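Local atomic coordinates of mevalonate diphosphate decarboxylase (Legionella pneumophila, PDB entry 3LTO), a protein that probably catalyses the ATP-dependent decarboxylation of mevalonate diphosphate to isopentenyl diphosphate, a step of isoprenoid lipid biosynthesis. Residues R75-F87 with P132-G146. Numbering follows the deposited sequence.
With SO4 (sulfate ion), chain D.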
loop_
_atom_site.group_PDB
_atom_site.type_symbol
_atom_site.label_atom_id
_atom_site.label_comp_id
_atom_site.label_asym_id
_atom_site.label_seq_id
_atom_site.Cartn_x
_atom_site.Cartn_y
_atom_site.Cartn_z
ATOM N N ARG A 75 -12.275 -20.881 6.761
ATOM C CA ARG A 75 -11.659 -19.754 6.071
ATOM C C ARG A 75 -12.424 -19.364 4.814
ATOM O O ARG A 75 -12.640 -18.185 4.555
ATOM C CB ARG A 75 -10.216 -20.096 5.681
ATOM C CG ARG A 75 -9.292 -20.418 6.842
ATOM C CD ARG A 75 -8.810 -19.156 7.530
ATOM N NE ARG A 75 -8.036 -18.303 6.631
ATOM C CZ ARG A 75 -7.476 -17.151 6.995
ATOM N NH1 ARG A 75 -7.603 -16.711 8.243
ATOM N NH2 ARG A 75 -6.791 -16.436 6.113
ATOM N N PHE A 76 -12.829 -20.362 4.034
ATOM C CA PHE A 76 -13.532 -20.118 2.778
ATOM C C PHE A 76 -14.900 -19.468 2.977
ATOM O O PHE A 76 -15.245 -18.520 2.278
ATOM C CB PHE A 76 -13.673 -21.433 1.992
ATOM C CG PHE A 76 -13.590 -21.261 0.490
ATOM C CD1 PHE A 76 -12.504 -20.603 -0.090
ATOM C CD2 PHE A 76 -14.585 -21.770 -0.342
ATOM C CE1 PHE A 76 -12.410 -20.456 -1.476
ATOM C CE2 PHE A 76 -14.501 -21.628 -1.724
ATOM C CZ PHE A 76 -13.410 -20.969 -2.293
ATOM N N ILE A 77 -15.673 -19.985 3.930
ATOM C CA ILE A 77 -16.987 -19.440 4.220
ATOM C C ILE A 77 -16.840 -18.037 4.827
ATOM O O ILE A 77 -17.528 -17.097 4.413
ATOM C CB ILE A 77 -17.770 -20.402 5.155
ATOM C CG1 ILE A 77 -18.234 -21.618 4.339
ATOM C CG2 ILE A 77 -18.962 -19.692 5.794
ATOM C CD1 ILE A 77 -18.923 -22.717 5.148
ATOM N N ASP A 78 -15.934 -17.880 5.787
ATOM C CA ASP A 78 -15.721 -16.560 6.382
ATOM C C ASP A 78 -15.429 -15.524 5.289
ATOM O O ASP A 78 -15.839 -14.368 5.397
ATOM C CB ASP A 78 -14.544 -16.571 7.366
ATOM C CG ASP A 78 -14.911 -17.151 8.709
ATOM O OD1 ASP A 78 -16.122 -17.308 8.983
ATOM O OD2 ASP A 78 -13.984 -17.436 9.498
ATOM N N HIS A 79 -14.717 -15.931 4.241
ATOM C CA HIS A 79 -14.398 -14.993 3.175
ATOM C C HIS A 79 -15.661 -14.582 2.432
ATOM O O HIS A 79 -15.782 -13.437 2.001
ATOM C CB HIS A 79 -13.383 -15.587 2.192
ATOM C CG HIS A 79 -12.896 -14.604 1.174
ATOM N ND1 HIS A 79 -12.222 -13.453 1.517
ATOM C CD2 HIS A 79 -13.014 -14.583 -0.174
ATOM C CE1 HIS A 79 -11.947 -12.763 0.425
ATOM N NE2 HIS A 79 -12.417 -13.426 -0.616
ATOM N N LEU A 80 -16.604 -15.507 2.280
ATOM C CA LEU A 80 -17.842 -15.162 1.598
ATOM C C LEU A 80 -18.605 -14.186 2.486
ATOM O O LEU A 80 -19.105 -13.171 2.006
ATOM C CB LEU A 80 -18.708 -16.399 1.323
ATOM C CG LEU A 80 -20.062 -16.079 0.662
ATOM C CD1 LEU A 80 -19.804 -15.244 -0.592
ATOM C CD2 LEU A 80 -20.839 -17.362 0.306
ATOM N N VAL A 81 -18.679 -14.490 3.779
ATOM C CA VAL A 81 -19.376 -13.626 4.735
ATOM C C VAL A 81 -18.779 -12.230 4.638
ATOM O O VAL A 81 -19.491 -11.226 4.556
ATOM C CB VAL A 81 -19.212 -14.149 6.185
ATOM C CG1 VAL A 81 -19.724 -13.119 7.188
ATOM C CG2 VAL A 81 -19.967 -15.472 6.350
ATOM N N ARG A 82 -17.452 -12.189 4.636
ATOM C CA ARG A 82 -16.712 -10.943 4.541
ATOM C C ARG A 82 -17.153 -10.191 3.291
ATOM O O ARG A 82 -17.400 -8.985 3.335
ATOM C CB ARG A 82 -15.202 -11.243 4.480
ATOM C CG ARG A 82 -14.314 -10.055 4.117
ATOM C CD ARG A 82 -12.824 -10.439 4.126
ATOM N NE ARG A 82 -12.441 -11.010 5.413
ATOM C CZ ARG A 82 -12.015 -12.257 5.595
ATOM N NH1 ARG A 82 -11.894 -13.087 4.564
ATOM N NH2 ARG A 82 -11.750 -12.688 6.822
ATOM N N LEU A 83 -17.260 -10.908 2.180
ATOM C CA LEU A 83 -17.660 -10.279 0.926
ATOM C C LEU A 83 -19.109 -9.806 0.970
ATOM O O LEU A 83 -19.429 -8.730 0.473
ATOM C CB LEU A 83 -17.432 -11.245 -0.250
ATOM C CG LEU A 83 -15.958 -11.626 -0.448
ATOM C CD1 LEU A 83 -15.818 -12.629 -1.583
ATOM C CD2 LEU A 83 -15.139 -10.378 -0.744
ATOM N N LYS A 84 -19.980 -10.598 1.583
ATOM C CA LYS A 84 -21.384 -10.224 1.675
ATOM C C LYS A 84 -21.558 -8.970 2.521
ATOM O O LYS A 84 -22.379 -8.103 2.210
ATOM C CB LYS A 84 -22.204 -11.370 2.269
ATOM C CG LYS A 84 -22.287 -12.588 1.375
ATOM C CD LYS A 84 -23.265 -13.612 1.926
ATOM C CE LYS A 84 -22.835 -14.135 3.292
ATOM N NZ LYS A 84 -23.747 -15.221 3.739
ATOM N N GLU A 85 -20.779 -8.870 3.590
ATOM C CA GLU A 85 -20.860 -7.703 4.456
ATOM C C GLU A 85 -20.341 -6.472 3.718
ATOM O O GLU A 85 -20.858 -5.373 3.895
ATOM C CB GLU A 85 -20.062 -7.946 5.742
ATOM C CG GLU A 85 -20.510 -9.205 6.464
ATOM C CD GLU A 85 -19.716 -9.497 7.716
ATOM O OE1 GLU A 85 -18.483 -9.278 7.719
ATOM O OE2 GLU A 85 -20.333 -9.964 8.693
ATOM N N TYR A 86 -19.327 -6.659 2.880
ATOM C CA TYR A 86 -18.773 -5.541 2.119
ATOM C C TYR A 86 -19.869 -4.937 1.233
ATOM O O TYR A 86 -19.938 -3.723 1.059
ATOM C CB TYR A 86 -17.601 -6.018 1.253
ATOM C CG TYR A 86 -17.049 -4.968 0.308
ATOM C CD1 TYR A 86 -16.265 -3.915 0.776
ATOM C CD2 TYR A 86 -17.310 -5.035 -1.061
ATOM C CE1 TYR A 86 -15.750 -2.949 -0.101
ATOM C CE2 TYR A 86 -16.804 -4.079 -1.947
ATOM C CZ TYR A 86 -16.024 -3.039 -1.461
ATOM O OH TYR A 86 -15.519 -2.102 -2.336
ATOM N N PHE A 87 -20.719 -5.797 0.674
ATOM C CA PHE A 87 -21.817 -5.353 -0.185
ATOM C C PHE A 87 -23.092 -5.083 0.610
ATOM O O PHE A 87 -24.084 -4.621 0.052
ATOM C CB PHE A 87 -22.113 -6.410 -1.256
ATOM C CG PHE A 87 -21.153 -6.397 -2.414
ATOM C CD1 PHE A 87 -21.438 -5.656 -3.560
ATOM C CD2 PHE A 87 -19.973 -7.133 -2.365
ATOM C CE1 PHE A 87 -20.563 -5.652 -4.644
ATOM C CE2 PHE A 87 -19.092 -7.137 -3.438
ATOM C CZ PHE A 87 -19.386 -6.396 -4.582
ATOM N N PRO A 132 -22.185 -1.225 -7.974
ATOM C CA PRO A 132 -21.248 -1.392 -9.086
ATOM C C PRO A 132 -20.269 -2.512 -8.762
ATOM O O PRO A 132 -19.979 -2.770 -7.592
ATOM C CB PRO A 132 -20.560 -0.034 -9.156
ATOM C CG PRO A 132 -20.492 0.360 -7.709
ATOM C CD PRO A 132 -21.880 -0.004 -7.206
ATOM N N LEU A 133 -19.771 -3.184 -9.792
ATOM C CA LEU A 133 -18.810 -4.259 -9.595
ATOM C C LEU A 133 -17.471 -3.625 -9.210
ATOM O O LEU A 133 -17.050 -2.639 -9.810
ATOM C CB LEU A 133 -18.645 -5.056 -10.879
ATOM C CG LEU A 133 -17.617 -6.180 -10.814
ATOM C CD1 LEU A 133 -18.185 -7.342 -10.016
ATOM C CD2 LEU A 133 -17.275 -6.624 -12.226
ATOM N N PRO A 134 -16.789 -4.178 -8.195
ATOM C CA PRO A 134 -15.500 -3.613 -7.780
ATOM C C PRO A 134 -14.422 -3.800 -8.850
ATOM O O PRO A 134 -14.423 -4.790 -9.589
ATOM C CB PRO A 134 -15.169 -4.390 -6.500
ATOM C CG PRO A 134 -16.501 -4.911 -6.032
ATOM C CD PRO A 134 -17.186 -5.287 -7.311
ATOM N N SER A 135 -13.505 -2.845 -8.926
ATOM C CA SER A 135 -12.413 -2.914 -9.888
ATOM C C SER A 135 -11.547 -4.128 -9.574
ATOM O O SER A 135 -11.710 -4.770 -8.536
ATOM C CB SER A 135 -11.547 -1.666 -9.786
ATOM O OG SER A 135 -10.917 -1.625 -8.517
ATOM N N ILE A 136 -10.616 -4.429 -10.470
ATOM C CA ILE A 136 -9.718 -5.553 -10.274
ATOM C C ILE A 136 -8.913 -5.342 -8.994
ATOM O O ILE A 136 -8.793 -6.247 -8.172
ATOM C CB ILE A 136 -8.730 -5.690 -11.447
ATOM C CG1 ILE A 136 -9.495 -5.875 -12.757
ATOM C CG2 ILE A 136 -7.780 -6.866 -11.197
ATOM C CD1 ILE A 136 -10.351 -7.115 -12.802
ATOM N N ASP A 137 -8.367 -4.140 -8.829
ATOM C CA ASP A 137 -7.560 -3.825 -7.658
ATOM C C ASP A 137 -8.338 -3.944 -6.360
ATOM O O ASP A 137 -7.805 -4.392 -5.347
ATOM C CB ASP A 137 -6.967 -2.415 -7.779
ATOM C CG ASP A 137 -6.001 -2.283 -8.950
ATOM O OD1 ASP A 137 -5.659 -3.313 -9.572
ATOM O OD2 ASP A 137 -5.578 -1.144 -9.247
ATOM N N GLU A 138 -9.600 -3.541 -6.380
ATOM C CA GLU A 138 -10.407 -3.634 -5.176
ATOM C C GLU A 138 -10.688 -5.093 -4.869
ATOM O O GLU A 138 -10.733 -5.499 -3.715
ATOM C CB GLU A 138 -11.721 -2.888 -5.364
ATOM C CG GLU A 138 -11.525 -1.413 -5.634
ATOM C CD GLU A 138 -12.833 -0.661 -5.744
ATOM O OE1 GLU A 138 -13.604 -0.921 -6.699
ATOM O OE2 GLU A 138 -13.081 0.190 -4.862
ATOM N N GLN A 139 -10.879 -5.885 -5.914
ATOM C CA GLN A 139 -11.165 -7.297 -5.731
ATOM C C GLN A 139 -9.958 -8.030 -5.160
ATOM O O GLN A 139 -10.102 -8.905 -4.315
ATOM C CB GLN A 139 -11.590 -7.921 -7.063
ATOM C CG GLN A 139 -13.065 -7.778 -7.328
ATOM C CD GLN A 139 -13.469 -8.345 -8.662
ATOM O OE1 GLN A 139 -13.695 -7.603 -9.616
ATOM N NE2 GLN A 139 -13.550 -9.670 -8.744
ATOM N N ALA A 140 -8.774 -7.658 -5.632
ATOM C CA ALA A 140 -7.541 -8.272 -5.165
ATOM C C ALA A 140 -7.340 -7.954 -3.694
ATOM O O ALA A 140 -6.973 -8.835 -2.918
ATOM C CB ALA A 140 -6.346 -7.757 -5.978
ATOM N N GLN A 141 -7.588 -6.696 -3.322
ATOM C CA GLN A 141 -7.424 -6.245 -1.941
ATOM C C GLN A 141 -8.352 -7.066 -1.050
ATOM O O GLN A 141 -7.962 -7.505 0.031
ATOM C CB GLN A 141 -7.761 -4.742 -1.807
ATOM C CG GLN A 141 -9.267 -4.450 -1.691
ATOM C CD GLN A 141 -9.668 -2.981 -1.875
ATOM O OE1 GLN A 141 -10.860 -2.645 -1.808
ATOM N NE2 GLN A 141 -8.684 -2.105 -2.109
ATOM N N LEU A 142 -9.578 -7.281 -1.519
ATOM C CA LEU A 142 -10.568 -8.054 -0.773
ATOM C C LEU A 142 -10.111 -9.504 -0.649
ATOM O O LEU A 142 -10.071 -10.066 0.450
ATOM C CB LEU A 142 -11.928 -8.012 -1.483
ATOM C CG LEU A 142 -12.733 -6.709 -1.435
ATOM C CD1 LEU A 142 -13.980 -6.847 -2.296
ATOM C CD2 LEU A 142 -13.118 -6.402 0.009
ATOM N N SER A 143 -9.757 -10.100 -1.785
ATOM C CA SER A 143 -9.313 -11.486 -1.808
ATOM C C SER A 143 -8.118 -11.648 -0.875
ATOM O O SER A 143 -7.942 -12.681 -0.238
ATOM C CB SER A 143 -8.934 -11.882 -3.241
ATOM O OG SER A 143 -8.857 -13.288 -3.380
ATOM N N ARG A 144 -7.299 -10.606 -0.804
ATOM C CA ARG A 144 -6.113 -10.601 0.042
ATOM C C ARG A 144 -6.435 -10.997 1.484
ATOM O O ARG A 144 -5.637 -11.660 2.143
ATOM C CB ARG A 144 -5.471 -9.203 -0.003
ATOM C CG ARG A 144 -4.774 -8.744 1.279
ATOM C CD ARG A 144 -3.435 -9.404 1.451
ATOM N NE ARG A 144 -2.800 -9.119 2.742
ATOM C CZ ARG A 144 -2.586 -10.039 3.676
ATOM N NH1 ARG A 144 -2.967 -11.291 3.474
ATOM N NH2 ARG A 144 -1.940 -9.724 4.788
ATOM N N LEU A 145 -7.619 -10.610 1.951
ATOM C CA LEU A 145 -8.047 -10.874 3.325
ATOM C C LEU A 145 -8.376 -12.319 3.673
ATOM O O LEU A 145 -8.401 -12.687 4.849
ATOM C CB LEU A 145 -9.236 -9.972 3.660
ATOM C CG LEU A 145 -8.886 -8.500 3.428
ATOM C CD1 LEU A 145 -10.121 -7.638 3.503
ATOM C CD2 LEU A 145 -7.856 -8.076 4.462
ATOM N N GLY A 146 -8.642 -13.133 2.662
ATOM C CA GLY A 146 -8.930 -14.533 2.910
ATOM C C GLY A 146 -7.672 -15.351 2.661
ATOM O O GLY A 146 -7.413 -16.340 3.337
HETATM S S SO4 D . -2.260 -14.908 4.948
HETATM O O1 SO4 D . -2.024 -13.486 4.658
HETATM O O2 SO4 D . -3.275 -15.448 4.031
HETATM O O3 SO4 D . -1.003 -15.655 4.776
HETATM O O4 SO4 D . -2.725 -15.055 6.339
#
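Arg75 sends its long chain, folded back at chi2 and chi3, to the backbone of Gly146, where NH2 donates to Gly146 O (2.8 Å); the donor lies above the carbonyl plane, not on a lone pair, and the bond is bent, 139° at the hydrogen. One turn on, His79 points at the same glycine, which, having no side chain, lays its backbone directly against the imidazole, CA 3.7 Å from His79 ND1. His79 CE1 meets Leu142 O edge-on at 3.3 Å. The ring's rotation is fixed at both nitrogens: ND1 accepts from Arg82 NH1 (3.1 Å), each nitrogen in the other group's plane although the planes are mutually twisted, while NE2 bonds to Thr118. Arg82, long enough to reach past the ring, receives Leu145 O over one guanidinium face and rests its CD methylene on Leu145 CB. Deeper in, branched Leu83 and Leu142 fit methyl to methyl, CD2 to CD1 at 4.0 Å. Tyr86, with CG anti to its backbone N (chi1 174°), lays its ring over Leu142 CD1 in a CH-pi contact, 4.2 Å from centroid to methyl, and meets Pro134 CG at its edge. Phe87 CZ packs against that same proline carbon (3.6 Å), just ahead of the Ser135–Glu138 capping box that starts helix 136-144. Within the N-terminal domain of this GHMP-type fold, segments 75-87 and 136-144 cross at 136°, nearer antiparallel than parallel; helix 110-129 supports Leu83 and Phe87, and strand 93-99 backs Phe76 and Leu80.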